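PDB 5HMB: Azi13 from Streptomyces sahachiroi, which acts in azinomycin biosynthesis as a PaaI-family thioesterase, probably hydrolysing aromatic acyl thioesters such as naphthoyl thioesters. Local coordinates for residues A[13-25]-A[30-42]. Numbering follows the deposited sequence. Where two conformers were deposited one is given.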
loop_
_atom_site.group_PDB
_atom_site.type_symbol
_atom_site.label_atom_id
_atom_site.label_comp_id
_atom_site.label_asym_id
_atom_site.label_seq_id
_atom_site.Cartn_x
_atom_site.Cartn_y
_atom_site.Cartn_z
ATOM N N PRO A 13 15.449 -13.997 16.704
ATOM C CA PRO A 13 15.224 -15.408 16.349
ATOM C C PRO A 13 14.447 -15.631 15.054
ATOM O O PRO A 13 14.646 -16.658 14.393
ATOM C CB PRO A 13 14.443 -15.941 17.559
ATOM C CG PRO A 13 13.753 -14.728 18.120
ATOM C CD PRO A 13 14.704 -13.588 17.908
ATOM N N TYR A 14 13.538 -14.719 14.686
ATOM C CA TYR A 14 12.831 -14.895 13.417
ATOM C C TYR A 14 13.761 -14.619 12.245
ATOM O O TYR A 14 13.764 -15.364 11.262
ATOM C CB TYR A 14 11.576 -14.012 13.341
ATOM C CG TYR A 14 10.588 -14.464 12.265
ATOM C CD1 TYR A 14 10.001 -15.732 12.316
ATOM C CD2 TYR A 14 10.247 -13.634 11.200
ATOM C CE1 TYR A 14 9.101 -16.161 11.331
ATOM C CE2 TYR A 14 9.352 -14.061 10.206
ATOM C CZ TYR A 14 8.782 -15.321 10.276
ATOM N N VAL A 15 14.590 -13.579 12.351
ATOM C CA VAL A 15 15.564 -13.311 11.300
ATOM C C VAL A 15 16.498 -14.502 11.112
ATOM O O VAL A 15 16.836 -14.867 9.976
ATOM C CB VAL A 15 16.335 -12.021 11.609
ATOM C CG1 VAL A 15 17.452 -11.837 10.608
ATOM C CG2 VAL A 15 15.387 -10.847 11.564
ATOM N N GLU A 16 16.908 -15.145 12.212
ATOM C CA GLU A 16 17.704 -16.366 12.095
ATOM C C GLU A 16 16.945 -17.442 11.329
ATOM O O GLU A 16 17.505 -18.101 10.447
ATOM C CB GLU A 16 18.109 -16.885 13.477
ATOM N N HIS A 17 15.664 -17.641 11.656
ATOM C CA HIS A 17 14.895 -18.679 10.976
ATOM C C HIS A 17 14.767 -18.395 9.484
ATOM O O HIS A 17 14.758 -19.323 8.667
ATOM C CB HIS A 17 13.513 -18.812 11.603
ATOM C CG HIS A 17 12.599 -19.716 10.842
ATOM N ND1 HIS A 17 12.682 -21.088 10.916
ATOM C CD2 HIS A 17 11.582 -19.443 9.992
ATOM C CE1 HIS A 17 11.752 -21.625 10.145
ATOM N NE2 HIS A 17 11.071 -20.648 9.574
ATOM N N LEU A 18 14.655 -17.119 9.107
ATOM C CA LEU A 18 14.589 -16.761 7.696
ATOM C C LEU A 18 15.873 -17.106 6.952
ATOM O O LEU A 18 15.853 -17.196 5.726
ATOM C CB LEU A 18 14.294 -15.267 7.542
ATOM C CG LEU A 18 12.919 -14.784 8.023
ATOM C CD1 LEU A 18 12.801 -13.261 7.885
ATOM C CD2 LEU A 18 11.773 -15.502 7.283
ATOM N N GLY A 19 16.980 -17.304 7.658
ATOM C CA GLY A 19 18.232 -17.603 7.000
ATOM C C GLY A 19 18.935 -16.406 6.407
ATOM O O GLY A 19 19.837 -16.578 5.581
ATOM N N LEU A 20 18.551 -15.196 6.797
ATOM C CA LEU A 20 19.192 -14.002 6.265
ATOM C C LEU A 20 20.636 -13.906 6.727
ATOM O O LEU A 20 20.944 -14.131 7.898
ATOM C CB LEU A 20 18.447 -12.751 6.715
ATOM C CG LEU A 20 17.107 -12.445 6.079
ATOM C CD1 LEU A 20 16.579 -11.167 6.695
ATOM C CD2 LEU A 20 17.287 -12.284 4.585
ATOM N N GLN A 21 21.525 -13.543 5.804
ATOM C CA GLN A 21 22.926 -13.296 6.132
ATOM C C GLN A 21 23.280 -11.902 5.643
ATOM O O GLN A 21 23.345 -11.661 4.435
ATOM C CB GLN A 21 23.841 -14.349 5.510
ATOM C CG GLN A 21 23.389 -15.776 5.797
ATOM C CD GLN A 21 24.542 -16.702 6.125
ATOM O OE1 GLN A 21 24.887 -17.587 5.335
ATOM N NE2 GLN A 21 25.146 -16.510 7.298
ATOM N N PHE A 22 23.503 -10.987 6.575
ATOM C CA PHE A 22 23.728 -9.597 6.213
ATOM C C PHE A 22 25.152 -9.385 5.731
ATOM O O PHE A 22 26.114 -9.765 6.403
ATOM C CB PHE A 22 23.403 -8.683 7.390
ATOM C CG PHE A 22 21.945 -8.373 7.505
ATOM C CD1 PHE A 22 21.071 -9.286 8.065
ATOM C CD2 PHE A 22 21.438 -7.197 6.992
ATOM C CE1 PHE A 22 19.716 -9.014 8.153
ATOM C CE2 PHE A 22 20.090 -6.919 7.073
ATOM C CZ PHE A 22 19.228 -7.830 7.659
ATOM N N GLU A 23 25.272 -8.805 4.541
ATOM C CA GLU A 23 26.553 -8.414 3.978
ATOM C C GLU A 23 26.918 -6.986 4.345
ATOM O O GLU A 23 28.105 -6.656 4.432
ATOM C CB GLU A 23 26.512 -8.568 2.450
ATOM C CG GLU A 23 27.832 -8.342 1.718
ATOM C CD GLU A 23 28.875 -9.406 2.032
ATOM O OE1 GLU A 23 30.082 -9.121 1.865
ATOM O OE2 GLU A 23 28.489 -10.521 2.447
ATOM N N ARG A 24 25.926 -6.131 4.570
ATOM C CA ARG A 24 26.195 -4.730 4.850
ATOM C C ARG A 24 25.013 -4.155 5.610
ATOM O O ARG A 24 23.862 -4.425 5.263
ATOM C CB ARG A 24 26.431 -3.949 3.553
ATOM C CG ARG A 24 26.589 -2.458 3.745
ATOM C CD ARG A 24 26.434 -1.713 2.428
ATOM N NE ARG A 24 27.536 -1.958 1.503
ATOM C CZ ARG A 24 28.701 -1.323 1.542
ATOM N NH1 ARG A 24 29.645 -1.605 0.653
ATOM N NH2 ARG A 24 28.929 -0.408 2.474
ATOM N N ILE A 25 25.304 -3.391 6.661
ATOM C CA ILE A 25 24.281 -2.656 7.400
ATOM C C ILE A 25 24.822 -1.265 7.692
ATOM O O ILE A 25 25.417 -1.024 8.749
ATOM C CB ILE A 25 23.864 -3.343 8.712
ATOM C CG1 ILE A 25 23.455 -4.790 8.479
ATOM C CG2 ILE A 25 22.718 -2.557 9.379
ATOM C CD1 ILE A 25 22.917 -5.463 9.710
ATOM N N ALA A 30 21.342 -1.480 3.552
ATOM C CA ALA A 30 21.554 -2.785 4.153
ATOM C C ALA A 30 21.346 -3.839 3.073
ATOM O O ALA A 30 20.469 -3.681 2.220
ATOM C CB ALA A 30 20.612 -3.032 5.335
ATOM N N VAL A 31 22.168 -4.896 3.093
ATOM C CA VAL A 31 22.166 -5.941 2.068
ATOM C C VAL A 31 22.234 -7.294 2.757
ATOM O O VAL A 31 23.126 -7.529 3.579
ATOM C CB VAL A 31 23.353 -5.803 1.094
ATOM C CG1 VAL A 31 23.355 -6.969 0.107
ATOM C CG2 VAL A 31 23.334 -4.466 0.370
ATOM N N ALA A 32 21.312 -8.191 2.418
ATOM C CA ALA A 32 21.322 -9.531 2.986
ATOM C C ALA A 32 21.095 -10.564 1.896
ATOM O O ALA A 32 20.362 -10.318 0.932
ATOM C CB ALA A 32 20.261 -9.698 4.078
ATOM N N TYR A 33 21.731 -11.719 2.061
ATOM C CA TYR A 33 21.563 -12.856 1.174
ATOM C C TYR A 33 20.740 -13.909 1.891
ATOM O O TYR A 33 20.773 -14.008 3.121
ATOM C CB TYR A 33 22.913 -13.460 0.761
ATOM C CG TYR A 33 23.864 -12.480 0.114
ATOM C CD1 TYR A 33 23.652 -12.033 -1.183
ATOM C CD2 TYR A 33 24.982 -12.008 0.797
ATOM C CE1 TYR A 33 24.519 -11.135 -1.791
ATOM C CE2 TYR A 33 25.860 -11.110 0.198
ATOM C CZ TYR A 33 25.620 -10.679 -1.096
ATOM O OH TYR A 33 26.478 -9.793 -1.702
ATOM N N TRP A 34 20.008 -14.696 1.116
ATOM C CA TRP A 34 19.205 -15.788 1.651
ATOM C C TRP A 34 18.767 -16.662 0.481
ATOM O O TRP A 34 19.005 -16.338 -0.686
ATOM C CB TRP A 34 18.005 -15.265 2.438
ATOM C CG TRP A 34 17.096 -14.369 1.645
ATOM C CD1 TRP A 34 17.383 -13.119 1.162
ATOM C CD2 TRP A 34 15.739 -14.646 1.264
ATOM N NE1 TRP A 34 16.284 -12.608 0.503
ATOM C CE2 TRP A 34 15.269 -13.528 0.547
ATOM C CE3 TRP A 34 14.876 -15.730 1.468
ATOM C CZ2 TRP A 34 13.974 -13.460 0.040
ATOM C CZ3 TRP A 34 13.594 -15.659 0.967
ATOM C CH2 TRP A 34 13.153 -14.527 0.266
ATOM N N SER A 35 18.110 -17.769 0.807
ATOM C CA SER A 35 17.723 -18.747 -0.192
ATOM C C SER A 35 16.345 -19.300 0.123
ATOM O O SER A 35 15.950 -19.387 1.286
ATOM C CB SER A 35 18.720 -19.900 -0.256
ATOM O OG SER A 35 18.200 -20.930 -1.081
ATOM N N VAL A 36 15.613 -19.667 -0.931
ATOM C CA VAL A 36 14.366 -20.398 -0.760
ATOM C C VAL A 36 14.673 -21.784 -0.204
ATOM O O VAL A 36 15.645 -22.434 -0.609
ATOM C CB VAL A 36 13.611 -20.490 -2.097
ATOM C CG1 VAL A 36 12.202 -20.967 -1.868
ATOM C CG2 VAL A 36 13.622 -19.142 -2.814
ATOM N N ARG A 37 13.853 -22.242 0.737
ATOM C CA ARG A 37 14.056 -23.532 1.378
ATOM C C ARG A 37 12.741 -24.284 1.408
ATOM O O ARG A 37 11.666 -23.694 1.272
ATOM C CB ARG A 37 14.587 -23.398 2.820
ATOM C CG ARG A 37 15.938 -22.749 2.960
ATOM C CD ARG A 37 16.447 -22.862 4.411
ATOM N NE ARG A 37 15.369 -22.739 5.396
ATOM C CZ ARG A 37 15.242 -21.728 6.253
ATOM N NH1 ARG A 37 16.129 -20.746 6.264
ATOM N NH2 ARG A 37 14.231 -21.703 7.113
ATOM N N ALA A 38 12.844 -25.598 1.610
ATOM C CA ALA A 38 11.660 -26.450 1.606
ATOM C C ALA A 38 10.645 -26.010 2.660
ATOM O O ALA A 38 9.438 -25.984 2.395
ATOM C CB ALA A 38 12.069 -27.908 1.821
ATOM N N ASP A 39 11.111 -25.655 3.859
ATOM C CA ASP A 39 10.207 -25.263 4.937
ATOM C C ASP A 39 9.640 -23.856 4.775
ATOM O O ASP A 39 8.744 -23.477 5.538
ATOM C CB ASP A 39 10.917 -25.372 6.293
ATOM C CG ASP A 39 12.224 -24.608 6.333
ATOM O OD1 ASP A 39 12.845 -24.438 5.262
ATOM O OD2 ASP A 39 12.632 -24.183 7.435
ATOM N N LEU A 40 10.128 -23.079 3.812
ATOM C CA LEU A 40 9.631 -21.733 3.569
ATOM C C LEU A 40 8.608 -21.680 2.445
ATOM O O LEU A 40 8.169 -20.587 2.075
ATOM C CB LEU A 40 10.795 -20.790 3.261
ATOM C CG LEU A 40 11.886 -20.713 4.320
ATOM C CD1 LEU A 40 12.978 -19.722 3.925
ATOM C CD2 LEU A 40 11.274 -20.339 5.670
ATOM N N LEU A 41 8.208 -22.828 1.904
ATOM C CA LEU A 41 7.354 -22.875 0.729
ATOM C C LEU A 41 5.887 -22.932 1.113
ATOM O O LEU A 41 5.520 -23.342 2.218
ATOM C CB LEU A 41 7.687 -24.092 -0.133
ATOM C CG LEU A 41 9.117 -24.194 -0.645
ATOM C CD1 LEU A 41 9.379 -25.587 -1.173
ATOM C CD2 LEU A 41 9.340 -23.160 -1.726
ATOM N N GLN A 42 5.051 -22.533 0.174
ATOM C CA GLN A 42 3.609 -22.685 0.254
ATOM C C GLN A 42 3.178 -23.885 -0.586
ATOM O O GLN A 42 3.966 -24.415 -1.371
ATOM C CB GLN A 42 2.929 -21.389 -0.203
ATOM C CG GLN A 42 3.257 -20.940 -1.610
ATOM C CD GLN A 42 2.469 -19.699 -2.013
ATOM O OE1 GLN A 42 2.297 -18.759 -1.219
ATOM N NE2 GLN A 42 1.971 -19.698 -3.243
HETATM O O HOH W 1 17.029 -18.613 3.800
#
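Q21 and Y33 form an antiparallel hydrogen-bonded pair, Q21 N to Y33 O at 2.8 Å and Y33 N to Q21 O at 2.9 Å, and beyond the non-hydrogen-bonded pair F22-A32 the register slips by one. There E23 and R24 both face V31, a classic beta bulge: V31 O takes E23 N at 2.7 Å and, by a longer bond that uses a lone pair in its carbonyl plane, R24 N. At the bulge the CB of E23 points toward strand 29-35, and its side chain runs obliquely across Y33, E23 CB 3.5 Å from Y33 CE2, with the carboxyl carbon CD at the ring edge. On the face of the sheet opposite Y33, the F22 ring lies flat over A32, whose CB sits 3.9 Å from the centroid and 4° off the normal, a CH-pi contact. L20 runs alongside W34, and its CD2 is 3.5 Å from W34 CD1. These pairs belong to the hairpin of strands 21-26 and 29-35 in a hotdog fold; L20 and F22 also reach the long helix 49-68, while strand 93-100 pairs with the other side of 29-35. Before the hairpin, helix 13-18 ends in a Schellman motif at G19, and R37 reaches its last turn. With CG anti to the carbonyl carbon (chi1 -63°) and a bend at chi3, the guanidinium directs NH1 and NH2 end-on at H17 O, which lies in its plane; R37 NH2 to H17 O is 2.9 Å. D39 takes NE and NH2 side-on through its two oxygens, fixing the group's rotation, and L40 CD1 covers one face. A leucine in place of R37 would probably leave H17 O without either of these donors and the D39 carboxylate without its ion-pair mate. R37 NH2 also lies over one face of the H17 ring, offset toward its rim, and that ring stacks on H17 of the second subunit.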